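Long-range contact in ribose ABC transporter, substrate binding protein (Conexibacter woesei, PDB 4KQ9), which probably binds ribose or a related sugar in the periplasm and delivers it to an ABC importer: residues E46-N58 against V69-I81. The protein carries 1 engineered substitution. Numbering follows the deposited sequence.
Sequences EIDPGKQIDSIDN and VSPIDGSALVPTI
Gln52 and the backbone on both sides of Pro71 show how one buried amide can tie a helix to a loop. With CG anti to the backbone N (chi1 -155°) and the chain extended beyond it, the carboxamide of Gln52 reaches from helix 49-61 to the loop after strand 66-69. Its OE1 accepts a nearly straight bond from Ile72 N at 2.7 Å, on an in-plane lone pair. NE2 gives a hydrogen to Ser70 O at 2.9 Å, from above that carbonyl plane, and also hydrogen-bonds Ser13 OG of strand 9-15. Leu77 CD2 presses on the amide, 3.2 Å from Gln52 OE1. A leucine in place of Gln52 would probably leave Ile72 N and Ser70 O without these partners and cost the helix its polar tie to the loop. Deeper in, Ile56 CD1 meets Val69 CG1 tip to tip at 4.0 Å, while Leu77 CD2 crosses Ile56 CD1 at a slant. The solvent side is looser: Pro49 CB stands 4.3 Å from Ala76 CB, and exposed Ile47 adds a close but isolated touch, CG2 on Ile72 CD1. Two neighbouring helices on one face of a parallel sheet, joined through strand 66-69 and its following loop, are typical of the Rossmann-like alpha/beta lobe of periplasmic sugar-binding proteins.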
# COMPACT_ATOMS: atom_id res chain seq x y z
N GLU A 46 -17.86 8.51 1.10
CA GLU A 46 -17.78 8.71 -0.33
C GLU A 46 -16.34 9.04 -0.52
O GLU A 46 -15.66 9.44 0.45
CB GLU A 46 -18.65 9.89 -0.79
CG GLU A 46 -20.13 9.56 -0.88
N ILE A 47 -15.85 8.92 -1.75
CA ILE A 47 -14.49 9.33 -1.99
C ILE A 47 -14.38 10.85 -1.98
O ILE A 47 -14.19 11.46 -3.03
CB ILE A 47 -13.91 8.71 -3.28
CG1 ILE A 47 -14.05 7.17 -3.19
CG2 ILE A 47 -12.45 9.13 -3.46
CD1 ILE A 47 -13.33 6.39 -4.27
N ASP A 48 -14.49 11.45 -0.80
CA ASP A 48 -14.29 12.91 -0.67
C ASP A 48 -13.87 13.32 0.76
O ASP A 48 -14.52 12.89 1.73
CB ASP A 48 -15.58 13.68 -1.03
CG ASP A 48 -15.43 15.19 -0.80
OD1 ASP A 48 -14.83 15.89 -1.65
OD2 ASP A 48 -15.91 15.69 0.24
N PRO A 49 -12.84 14.20 0.87
CA PRO A 49 -12.32 14.48 2.22
C PRO A 49 -13.38 15.01 3.16
O PRO A 49 -13.47 14.54 4.29
CB PRO A 49 -11.23 15.53 1.98
CG PRO A 49 -10.85 15.42 0.54
CD PRO A 49 -12.05 14.85 -0.19
N GLY A 50 -14.22 15.92 2.65
CA GLY A 50 -15.28 16.51 3.43
C GLY A 50 -16.23 15.48 3.92
O GLY A 50 -16.73 15.58 5.02
N LYS A 51 -16.49 14.46 3.13
CA LYS A 51 -17.45 13.45 3.53
C LYS A 51 -16.83 12.57 4.64
O LYS A 51 -17.53 12.08 5.57
CB LYS A 51 -17.81 12.58 2.32
CG LYS A 51 -19.29 12.25 2.19
CD LYS A 51 -19.75 11.35 3.33
CE LYS A 51 -20.84 10.40 2.88
NZ LYS A 51 -20.31 9.19 2.22
N GLN A 52 -15.54 12.30 4.50
CA GLN A 52 -14.87 11.45 5.51
C GLN A 52 -14.82 12.17 6.86
O GLN A 52 -15.07 11.56 7.89
CB GLN A 52 -13.47 10.99 5.10
CG GLN A 52 -13.14 9.67 5.85
CD GLN A 52 -11.75 9.09 5.60
OE1 GLN A 52 -10.90 9.65 4.88
NE2 GLN A 52 -11.52 7.93 6.22
N ILE A 53 -14.51 13.45 6.81
CA ILE A 53 -14.55 14.34 7.98
C ILE A 53 -15.89 14.30 8.73
O ILE A 53 -15.90 14.19 9.96
CB ILE A 53 -14.18 15.75 7.59
CG1 ILE A 53 -12.72 15.78 7.22
CG2 ILE A 53 -14.45 16.72 8.73
CD1 ILE A 53 -12.28 17.09 6.63
N ASP A 54 -17.01 14.35 8.01
CA ASP A 54 -18.31 14.29 8.68
C ASP A 54 -18.46 12.92 9.28
O ASP A 54 -19.06 12.74 10.37
CB ASP A 54 -19.51 14.47 7.71
CG ASP A 54 -19.49 15.79 6.91
OD1 ASP A 54 -18.87 16.79 7.33
OD2 ASP A 54 -20.15 15.80 5.84
N SER A 55 -17.98 11.92 8.55
CA SER A 55 -18.22 10.56 9.02
C SER A 55 -17.45 10.34 10.35
O SER A 55 -17.97 9.74 11.30
CB SER A 55 -17.85 9.55 7.96
OG SER A 55 -18.00 8.24 8.47
N ILE A 56 -16.24 10.90 10.42
CA ILE A 56 -15.37 10.74 11.58
C ILE A 56 -15.96 11.56 12.73
O ILE A 56 -16.21 11.01 13.83
CB ILE A 56 -13.96 11.25 11.26
CG1 ILE A 56 -13.24 10.18 10.41
CG2 ILE A 56 -13.17 11.55 12.54
CD1 ILE A 56 -11.96 10.66 9.80
N ASP A 57 -16.15 12.86 12.45
CA ASP A 57 -16.81 13.81 13.39
C ASP A 57 -18.03 13.16 13.98
O ASP A 57 -18.29 13.24 15.16
CB ASP A 57 -17.23 15.13 12.69
CG ASP A 57 -16.09 16.14 12.53
OD1 ASP A 57 -15.12 16.11 13.32
OD2 ASP A 57 -16.15 16.99 11.60
N ASN A 58 -18.78 12.46 13.14
CA ASN A 58 -19.97 11.82 13.59
C ASN A 58 -19.71 10.61 14.48
O ASN A 58 -20.40 10.42 15.51
CB ASN A 58 -20.81 11.41 12.40
CG ASN A 58 -21.98 10.56 12.81
OD1 ASN A 58 -22.78 10.96 13.66
ND2 ASN A 58 -22.06 9.36 12.26
N VAL A 69 -8.73 4.70 11.45
CA VAL A 69 -8.97 5.53 10.30
C VAL A 69 -7.99 5.20 9.21
O VAL A 69 -6.79 5.30 9.42
CB VAL A 69 -8.78 7.03 10.60
CG1 VAL A 69 -9.17 7.84 9.39
CG2 VAL A 69 -9.59 7.47 11.82
N SER A 70 -8.49 4.86 8.02
CA SER A 70 -7.68 4.96 6.77
C SER A 70 -8.03 6.30 6.08
O SER A 70 -9.14 6.44 5.55
CB SER A 70 -7.96 3.80 5.82
OG SER A 70 -7.68 2.54 6.43
N PRO A 71 -7.12 7.28 6.11
CA PRO A 71 -7.49 8.65 5.71
C PRO A 71 -7.44 8.86 4.20
O PRO A 71 -6.44 8.58 3.56
CB PRO A 71 -6.44 9.52 6.37
CG PRO A 71 -5.26 8.64 6.49
CD PRO A 71 -5.73 7.23 6.59
N ILE A 72 -8.56 9.34 3.64
CA ILE A 72 -8.59 9.69 2.22
C ILE A 72 -7.58 10.77 1.84
O ILE A 72 -7.00 10.71 0.77
CB ILE A 72 -10.00 10.12 1.74
CG1 ILE A 72 -9.94 10.38 0.22
CG2 ILE A 72 -10.49 11.37 2.46
CD1 ILE A 72 -11.30 10.29 -0.42
N ASP A 73 -7.34 11.74 2.70
CA ASP A 73 -6.30 12.74 2.43
C ASP A 73 -5.54 13.01 3.71
O ASP A 73 -6.14 13.39 4.71
CB ASP A 73 -6.90 14.08 1.93
CG ASP A 73 -5.85 15.20 1.88
OD1 ASP A 73 -4.95 15.14 1.04
OD2 ASP A 73 -5.89 16.14 2.69
N GLY A 74 -4.23 12.91 3.64
CA GLY A 74 -3.38 13.05 4.83
C GLY A 74 -3.26 14.40 5.53
O GLY A 74 -2.78 14.47 6.67
N SER A 75 -3.67 15.48 4.89
CA SER A 75 -3.56 16.80 5.55
C SER A 75 -4.91 17.41 5.90
O SER A 75 -5.03 18.04 6.94
CB SER A 75 -2.72 17.78 4.71
OG SER A 75 -3.12 17.81 3.36
N ALA A 76 -5.91 17.19 5.08
CA ALA A 76 -7.22 17.77 5.32
C ALA A 76 -7.86 17.17 6.56
O ALA A 76 -8.64 17.85 7.24
CB ALA A 76 -8.11 17.53 4.12
N LEU A 77 -7.55 15.89 6.82
CA LEU A 77 -8.11 15.14 7.95
C LEU A 77 -7.42 15.43 9.32
O LEU A 77 -7.91 15.00 10.35
CB LEU A 77 -8.10 13.62 7.67
CG LEU A 77 -9.40 13.03 7.13
CD1 LEU A 77 -9.84 13.82 5.90
CD2 LEU A 77 -9.24 11.57 6.79
N VAL A 78 -6.31 16.15 9.29
CA VAL A 78 -5.56 16.42 10.50
C VAL A 78 -6.37 17.02 11.64
O VAL A 78 -6.36 16.47 12.75
CB VAL A 78 -4.32 17.28 10.21
CG1 VAL A 78 -3.71 17.83 11.49
CG2 VAL A 78 -3.32 16.47 9.39
N PRO A 79 -7.07 18.13 11.39
CA PRO A 79 -7.84 18.76 12.47
C PRO A 79 -8.88 17.85 13.11
O PRO A 79 -9.01 17.77 14.32
CB PRO A 79 -8.55 19.93 11.75
CG PRO A 79 -7.60 20.28 10.67
CD PRO A 79 -7.06 18.96 10.19
N THR A 80 -9.60 17.15 12.28
CA THR A 80 -10.59 16.22 12.75
C THR A 80 -9.98 15.06 13.59
O THR A 80 -10.44 14.73 14.66
CB THR A 80 -11.31 15.61 11.54
OG1 THR A 80 -11.51 16.63 10.55
CG2 THR A 80 -12.64 14.98 11.95
N ILE A 81 -8.92 14.44 13.11
CA ILE A 81 -8.40 13.28 13.84
C ILE A 81 -7.74 13.81 15.15
O ILE A 81 -7.95 13.28 16.22
CB ILE A 81 -7.48 12.47 12.94
CG1 ILE A 81 -8.33 11.84 11.83
CG2 ILE A 81 -6.74 11.43 13.79
CD1 ILE A 81 -7.55 11.30 10.66